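Local coordinates for protein NAD-dependent L-serine dehydrogenase (Pseudomonas aeruginosa, PDB 3OBB) that oxidises L-serine and methyl-L-serine with NAD+ as the acceptor, working as a homotetramer, and acts only weakly on beta-hydroxyisobutyrate, at residues I6-L11 with P17-L22; V63-P68 with G75-D80. All blocks are in the same frame, centred on the assembly; numbering follows the deposited sequence.

How the contacts relate
Contact 1 (6-11 with 17-22) and contact 2 (63-68 with 75-80) lie in the NAD-binding domain, with centres about 14 Å apart. Strands 5-9 and 62-65 are parallel neighbours in one sheet. Ala7 O to Ile64 N is 2.9 Å and Ile9 O to Met66 N is 2.8 Å, both probable hydrogen bonds. The two helices sit on opposite faces of this sheet. On one, Leu22 CD1 reaches Ile64 CD1 at 3.3 Å; on the other, Ile9 CD1 meets Val63 CG1. All twelve residues of contact 1 belong to the NAD+ site. Contact 2 adds Pro68 and, by similarity, Leu67, at the end where both strands run into loops.

Contact 1. Residues I6-L11 with P17-L22; sequences IAFIGL and PMATNL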
ATOM      1  N   ILE A   6      21.214 -37.441  19.853  1.00 67.65           N
ATOM      2  CA  ILE A   6      20.393 -36.265  19.547  1.00 62.76           C
ATOM      3  C   ILE A   6      18.948 -36.465  20.018  1.00 60.64           C
ATOM      4  O   ILE A   6      18.378 -37.536  19.829  1.00 60.31           O
ATOM      5  CB  ILE A   6      20.404 -35.948  18.028  1.00 59.84           C
ATOM      6  CG1 ILE A   6      21.714 -35.284  17.590  1.00 61.18           C
ATOM      7  CG2 ILE A   6      19.292 -34.977  17.666  1.00 56.12           C
ATOM      8  CD1 ILE A   6      22.971 -36.133  17.718  1.00 65.99           C
ATOM      9  N   ALA A   7      18.368 -35.453  20.657  1.00 58.26           N
ATOM     10  CA  ALA A   7      16.928 -35.427  20.851  1.00 55.91           C
ATOM     11  C   ALA A   7      16.321 -34.488  19.795  1.00 51.95           C
ATOM     12  O   ALA A   7      16.817 -33.378  19.607  1.00 51.45           O
ATOM     13  CB  ALA A   7      16.568 -34.985  22.259  1.00 58.03           C
ATOM     14  N   PHE A   8      15.295 -34.949  19.074  1.00 48.51           N
ATOM     15  CA  PHE A   8      14.647 -34.139  18.034  1.00 45.65           C
ATOM     16  C   PHE A   8      13.179 -33.950  18.414  1.00 44.91           C
ATOM     17  O   PHE A   8      12.401 -34.911  18.496  1.00 44.49           O
ATOM     18  CB  PHE A   8      14.790 -34.777  16.638  1.00 43.31           C
ATOM     19  CG  PHE A   8      14.769 -33.792  15.494  1.00 42.51           C
ATOM     20  CD1 PHE A   8      13.592 -33.149  15.111  1.00 38.87           C
ATOM     21  CD2 PHE A   8      15.925 -33.530  14.776  1.00 42.64           C
ATOM     22  CE1 PHE A   8      13.580 -32.243  14.055  1.00 39.36           C
ATOM     23  CE2 PHE A   8      15.923 -32.638  13.687  1.00 40.09           C
ATOM     24  CZ  PHE A   8      14.754 -31.988  13.330  1.00 39.06           C
ATOM     25  N   ILE A   9      12.815 -32.703  18.678  1.00 44.09           N
ATOM     26  CA  ILE A   9      11.455 -32.378  19.068  1.00 44.94           C
ATOM     27  C   ILE A   9      10.771 -31.671  17.885  1.00 43.23           C
ATOM     28  O   ILE A   9      11.216 -30.613  17.424  1.00 41.49           O
ATOM     29  CB  ILE A   9      11.430 -31.548  20.396  1.00 47.39           C
ATOM     30  CG1 ILE A   9      11.953 -32.405  21.566  1.00 51.00           C
ATOM     31  CG2 ILE A   9      10.035 -31.069  20.744  1.00 47.72           C
ATOM     32  CD1 ILE A   9      13.309 -31.979  22.072  1.00 51.13           C
ATOM     33  N   GLY A  10       9.711 -32.293  17.371  1.00 42.49           N
ATOM     34  CA  GLY A  10       8.945 -31.710  16.279  1.00 39.71           C
ATOM     35  C   GLY A  10       9.235 -32.465  15.008  1.00 38.02           C
ATOM     36  O   GLY A  10      10.318 -32.327  14.428  1.00 37.10           O
ATOM     37  N   LEU A  11       8.265 -33.278  14.585  1.00 38.01           N
ATOM     38  CA  LEU A  11       8.370 -34.081  13.381  1.00 35.65           C
ATOM     39  C   LEU A  11       7.283 -33.719  12.343  1.00 36.25           C
ATOM     40  O   LEU A  11       6.629 -34.590  11.768  1.00 35.60           O
ATOM     41  CB  LEU A  11       8.344 -35.572  13.722  1.00 35.84           C
ATOM     42  CG  LEU A  11       9.268 -36.083  14.835  1.00 35.50           C
ATOM     43  CD1 LEU A  11       8.826 -37.487  15.271  1.00 32.84           C
ATOM     44  CD2 LEU A  11      10.715 -36.068  14.396  1.00 32.34           C
ATOM     45  N   PRO A  17      11.644 -34.893   7.799  1.00 34.47           N
ATOM     46  CA  PRO A  17      12.778 -35.190   6.914  1.00 35.45           C
ATOM     47  C   PRO A  17      14.130 -34.698   7.442  1.00 36.11           C
ATOM     48  O   PRO A  17      15.146 -35.327   7.158  1.00 37.46           O
ATOM     49  CB  PRO A  17      12.416 -34.478   5.581  1.00 34.46           C
ATOM     50  CG  PRO A  17      11.432 -33.437   5.942  1.00 34.03           C
ATOM     51  CD  PRO A  17      10.697 -33.939   7.190  1.00 34.96           C
HETATM   52  N   MSE A  18      14.144 -33.602   8.195  1.00 35.84           N
HETATM   53  CA  MSE A  18      15.378 -33.127   8.836  1.00 37.93           C
HETATM   54  C   MSE A  18      15.910 -34.172   9.822  1.00 38.35           C
HETATM   55  O   MSE A  18      17.094 -34.469   9.810  1.00 39.27           O
HETATM   56  CB  MSE A  18      15.172 -31.783   9.555  1.00 36.63           C
HETATM   57  CG  MSE A  18      14.803 -30.624   8.640  1.00 35.10           C
HETATM   58 SE   MSE A  18      14.223 -29.058   9.662  0.85 41.84          SE
HETATM   59  CE  MSE A  18      15.905 -28.790  10.632  1.00 36.31           C
ATOM     60  N   ALA A  19      15.027 -34.732  10.656  1.00 38.35           N
ATOM     61  CA  ALA A  19      15.434 -35.736  11.640  1.00 39.24           C
ATOM     62  C   ALA A  19      15.820 -37.040  10.942  1.00 39.42           C
ATOM     63  O   ALA A  19      16.763 -37.713  11.348  1.00 40.03           O
ATOM     64  CB  ALA A  19      14.344 -35.976  12.670  1.00 39.75           C
ATOM     65  N   THR A  20      15.114 -37.362   9.858  1.00 38.39           N
ATOM     66  CA  THR A  20      15.449 -38.537   9.056  1.00 38.96           C
ATOM     67  C   THR A  20      16.825 -38.397   8.446  1.00 40.51           C
ATOM     68  O   THR A  20      17.579 -39.365   8.429  1.00 41.42           O
ATOM     69  CB  THR A  20      14.405 -38.799   7.941  1.00 38.33           C
ATOM     70  OG1 THR A  20      13.124 -38.939   8.559  1.00 39.26           O
ATOM     71  CG2 THR A  20      14.737 -40.071   7.137  1.00 36.93           C
ATOM     72  N   ASN A  21      17.154 -37.195   7.957  1.00 40.75           N
ATOM     73  CA  ASN A  21      18.500 -36.956   7.444  1.00 42.81           C
ATOM     74  C   ASN A  21      19.630 -37.130   8.447  1.00 44.22           C
ATOM     75  O   ASN A  21      20.702 -37.651   8.089  1.00 45.81           O
ATOM     76  CB  ASN A  21      18.618 -35.609   6.737  1.00 42.79           C
ATOM     77  CG  ASN A  21      18.072 -35.678   5.367  1.00 45.09           C
ATOM     78  OD1 ASN A  21      18.328 -36.651   4.653  1.00 48.48           O
ATOM     79  ND2 ASN A  21      17.254 -34.702   5.000  1.00 44.42           N
ATOM     80  N   LEU A  22      19.387 -36.711   9.689  1.00 43.94           N
ATOM     81  CA  LEU A  22      20.324 -36.997  10.789  1.00 45.47           C
ATOM     82  C   LEU A  22      20.559 -38.497  10.970  1.00 47.31           C
ATOM     83  O   LEU A  22      21.698 -38.928  11.063  1.00 48.91           O
ATOM     84  CB  LEU A  22      19.885 -36.324  12.088  1.00 44.99           C
ATOM     85  CG  LEU A  22      19.974 -34.794  12.041  1.00 43.58           C
ATOM     86  CD1 LEU A  22      19.564 -34.214  13.386  1.00 43.76           C
ATOM     87  CD2 LEU A  22      21.390 -34.340  11.686  1.00 40.88           C
TER
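Met18, a selenomethionine, meets strand 5-9 through the start of its side chain. Its CB lies 3.8 Å from CZ of Phe8, approaching the ring obliquely. Met18 lies roughly perpendicular to Phe8. Ala19 follows and lies against one face of the phenyl ring. Its CB sits over the centre of that face, 3.6 Å from the centroid and 12° off the ring normal, a clear CH-pi contact. Phe8 CG is roughly anti to the backbone N (chi1 -152°), and chi2 then turns the ring face to the methyl. The same methyl also touches Leu11 CD2 at 4.0 Å. Strand and helix run nearly antiparallel here, at 166°. They form the first half of the beta-alpha-beta unit of a Rossmann fold, and Gly10 starts the GxGxxG turn between them. Both segments belong to the NAD+ binding site. One turn further on, Leu22 takes the ring from another side. Its CD1 lies in the ring plane, at the edge, 4.0 Å from Phe8 CD2. It also approaches Ile6 CG2, more loosely, at 4.4 Å. Leu22 also packs on Leu152, Ala155 and Met156 of helix 143-156.

Contact 2. Residues V63-P68 with G75-D80; sequences VISMLP and GLYLDD
Tyr77 reaches from helix 70-78 to Ser65 on strand 62-65. Its CB points neither toward the strand nor away from it and meets nothing there; the ring brings the tip across. CE1 is the first ring atom to arrive, 3.3 Å from Ser65 OG. CZ follows at 3.4 Å from the same oxygen, which lies at the ring edge and in its plane. At the tip, the phenol OH donates a short hydrogen bond of 2.6 Å to Ser65 OG. Ser65 turns its hydroxyl into place with chi1 at 45°, between the backbone N and the carbonyl carbon. Glu95 OE1 is a second hydrogen-bond partner of that oxygen, so two bonds fix the buried hydroxyl. The Tyr77 OH also comes within 4.1 Å of Val63 CG1, the two side chains passing alongside each other and pointing opposite ways. One residue back, Leu76 makes a separate apolar contact. Its CD2 lies 3.7 Å from Leu67 CD1, and the two leucines meet nearly perpendicular. Leu67 leads into Pro68, which binds NAD+. The contact thus ties a Rossmann strand to the helix that follows it. Strand 62-65 runs between strands 5-9 and 92-95, and Tyr77 also packs on Val93 and Glu95 of the latter, while Leu78 turns to helix 101-112.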
ATOM      1  N   VAL A  63      20.015 -31.122  21.549  1.00 55.92           N
ATOM      2  CA  VAL A  63      18.578 -31.028  21.354  1.00 53.75           C
ATOM      3  C   VAL A  63      18.314 -30.115  20.156  1.00 51.14           C
ATOM      4  O   VAL A  63      18.801 -28.981  20.123  1.00 50.92           O
ATOM      5  CB  VAL A  63      17.875 -30.440  22.589  1.00 55.79           C
ATOM      6  CG1 VAL A  63      16.376 -30.453  22.395  1.00 53.69           C
ATOM      7  CG2 VAL A  63      18.264 -31.212  23.853  1.00 57.99           C
ATOM      8  N   ILE A  64      17.566 -30.631  19.175  1.00 48.80           N
ATOM      9  CA  ILE A  64      17.142 -29.866  18.011  1.00 46.64           C
ATOM     10  C   ILE A  64      15.617 -29.801  18.019  1.00 46.15           C
ATOM     11  O   ILE A  64      14.971 -30.850  17.986  1.00 47.33           O
ATOM     12  CB  ILE A  64      17.607 -30.567  16.695  1.00 45.44           C
ATOM     13  CG1 ILE A  64      19.100 -30.886  16.763  1.00 46.36           C
ATOM     14  CG2 ILE A  64      17.219 -29.743  15.454  1.00 41.23           C
ATOM     15  CD1 ILE A  64      19.606 -31.789  15.669  1.00 46.22           C
ATOM     16  N   SER A  65      15.039 -28.601  18.096  1.00 44.85           N
ATOM     17  CA  SER A  65      13.601 -28.481  17.937  1.00 44.18           C
ATOM     18  C   SER A  65      13.230 -27.913  16.555  1.00 43.14           C
ATOM     19  O   SER A  65      14.043 -27.236  15.901  1.00 42.06           O
ATOM     20  CB  SER A  65      12.921 -27.716  19.088  1.00 45.30           C
ATOM     21  OG  SER A  65      13.598 -26.526  19.461  1.00 44.91           O
HETATM   22  N   MSE A  66      12.008 -28.212  16.122  1.00 42.98           N
HETATM   23  CA  MSE A  66      11.465 -27.710  14.868  1.00 43.54           C
HETATM   24  C   MSE A  66       9.948 -27.815  14.987  1.00 44.84           C
HETATM   25  O   MSE A  66       9.355 -28.844  14.677  1.00 45.25           O
HETATM   26  CB  MSE A  66      12.036 -28.523  13.686  1.00 41.48           C
HETATM   27  CG  MSE A  66      11.402 -28.288  12.316  1.00 43.06           C
HETATM   28 SE   MSE A  66      11.048 -26.451  11.826  0.60 42.30          SE
HETATM   29  CE  MSE A  66       9.155 -26.451  12.062  1.00 39.37           C
ATOM     30  N   LEU A  67       9.326 -26.749  15.472  1.00 47.36           N
ATOM     31  CA  LEU A  67       7.885 -26.742  15.755  1.00 50.44           C
ATOM     32  C   LEU A  67       7.138 -25.656  14.952  1.00 51.33           C
ATOM     33  O   LEU A  67       7.750 -24.662  14.517  1.00 50.78           O
ATOM     34  CB  LEU A  67       7.644 -26.546  17.264  1.00 52.08           C
ATOM     35  CG  LEU A  67       8.292 -27.532  18.241  1.00 54.00           C
ATOM     36  CD1 LEU A  67       8.281 -26.981  19.657  1.00 57.07           C
ATOM     37  CD2 LEU A  67       7.617 -28.896  18.198  1.00 55.92           C
ATOM     38  N   PRO A  68       5.816 -25.826  14.764  1.00 53.82           N
ATOM     39  CA  PRO A  68       5.077 -24.868  13.938  1.00 55.17           C
ATOM     40  C   PRO A  68       4.769 -23.470  14.558  1.00 58.02           C
ATOM     41  O   PRO A  68       4.747 -22.482  13.800  1.00 58.06           O
ATOM     42  CB  PRO A  68       3.791 -25.632  13.576  1.00 55.67           C
ATOM     43  CG  PRO A  68       3.982 -27.037  14.141  1.00 55.54           C
ATOM     44  CD  PRO A  68       4.936 -26.905  15.242  1.00 54.83           C
ATOM     45  N   GLY A  75       6.920 -21.133  25.218  1.00 71.05           N
ATOM     46  CA  GLY A  75       6.225 -21.830  26.300  1.00 74.16           C
ATOM     47  C   GLY A  75       6.761 -23.221  26.620  1.00 73.99           C
ATOM     48  O   GLY A  75       6.696 -23.652  27.766  1.00 77.43           O
ATOM     49  N   LEU A  76       7.293 -23.918  25.614  1.00 70.07           N
ATOM     50  CA  LEU A  76       7.906 -25.230  25.815  1.00 69.65           C
ATOM     51  C   LEU A  76       9.224 -25.131  26.572  1.00 70.98           C
ATOM     52  O   LEU A  76       9.432 -25.857  27.540  1.00 74.24           O
ATOM     53  CB  LEU A  76       8.153 -25.933  24.483  1.00 66.08           C
ATOM     54  CG  LEU A  76       8.839 -27.300  24.511  1.00 66.15           C
ATOM     55  CD1 LEU A  76       7.843 -28.366  24.897  1.00 69.54           C
ATOM     56  CD2 LEU A  76       9.451 -27.621  23.160  1.00 62.93           C
ATOM     57  N   TYR A  77      10.104 -24.238  26.125  1.00 68.52           N
ATOM     58  CA  TYR A  77      11.455 -24.116  26.675  1.00 69.30           C
ATOM     59  C   TYR A  77      11.561 -23.341  27.984  1.00 73.52           C
ATOM     60  O   TYR A  77      12.497 -23.560  28.734  1.00 75.58           O
ATOM     61  CB  TYR A  77      12.377 -23.418  25.674  1.00 64.82           C
ATOM     62  CG  TYR A  77      13.009 -24.313  24.645  1.00 60.27           C
ATOM     63  CD1 TYR A  77      12.503 -24.364  23.351  1.00 56.76           C
ATOM     64  CD2 TYR A  77      14.135 -25.075  24.948  1.00 59.61           C
ATOM     65  CE1 TYR A  77      13.085 -25.166  22.386  1.00 53.64           C
ATOM     66  CE2 TYR A  77      14.729 -25.880  23.996  1.00 57.66           C
ATOM     67  CZ  TYR A  77      14.194 -25.918  22.702  1.00 54.77           C
ATOM     68  OH  TYR A  77      14.749 -26.717  21.734  1.00 51.52           O
ATOM     69  N   LEU A  78      10.619 -22.431  28.230  1.00 75.59           N
ATOM     70  CA  LEU A  78      10.777 -21.376  29.233  1.00 80.30           C
ATOM     71  C   LEU A  78       9.915 -21.492  30.496  1.00 86.08           C
ATOM     72  O   LEU A  78      10.292 -20.974  31.559  1.00 89.79           O
ATOM     73  CB  LEU A  78      10.532 -20.002  28.591  1.00 78.39           C
ATOM     74  CG  LEU A  78      11.620 -19.396  27.699  1.00 75.60           C
ATOM     75  CD1 LEU A  78      11.324 -17.936  27.394  1.00 75.49           C
ATOM     76  CD2 LEU A  78      12.966 -19.492  28.378  1.00 78.31           C
ATOM     77  N   ASP A  79       8.780 -22.174  30.386  1.00 87.42           N
ATOM     78  CA  ASP A  79       7.697 -22.059  31.374  1.00 92.86           C
ATOM     79  C   ASP A  79       7.974 -22.389  32.846  1.00 98.93           C
ATOM     80  O   ASP A  79       7.070 -22.208  33.670  1.00103.12           O
ATOM     81  CB  ASP A  79       6.447 -22.813  30.900  1.00 92.24           C
ATOM     82  CG  ASP A  79       5.589 -21.988  29.944  1.00 90.28           C
ATOM     83  OD1 ASP A  79       6.061 -20.935  29.455  1.00 89.19           O
ATOM     84  OD2 ASP A  79       4.436 -22.405  29.679  1.00 90.40           O
ATOM     85  N   ASP A  80       9.185 -22.854  33.182  1.00100.37           N
ATOM     86  CA  ASP A  80       9.622 -23.044  34.603  1.00106.83           C
ATOM     87  C   ASP A  80       9.428 -24.472  35.144  1.00109.30           C
ATOM     88  O   ASP A  80       9.343 -24.687  36.352  1.00114.68           O
ATOM     89  CB  ASP A  80       8.927 -22.039  35.542  1.00111.25           C
ATOM     90  CG  ASP A  80       9.804 -21.611  36.700  1.00116.53           C
ATOM     91  OD1 ASP A  80       9.583 -22.090  37.838  1.00120.98           O
ATOM     92  OD2 ASP A  80      10.715 -20.787  36.461  1.00116.10           O
TER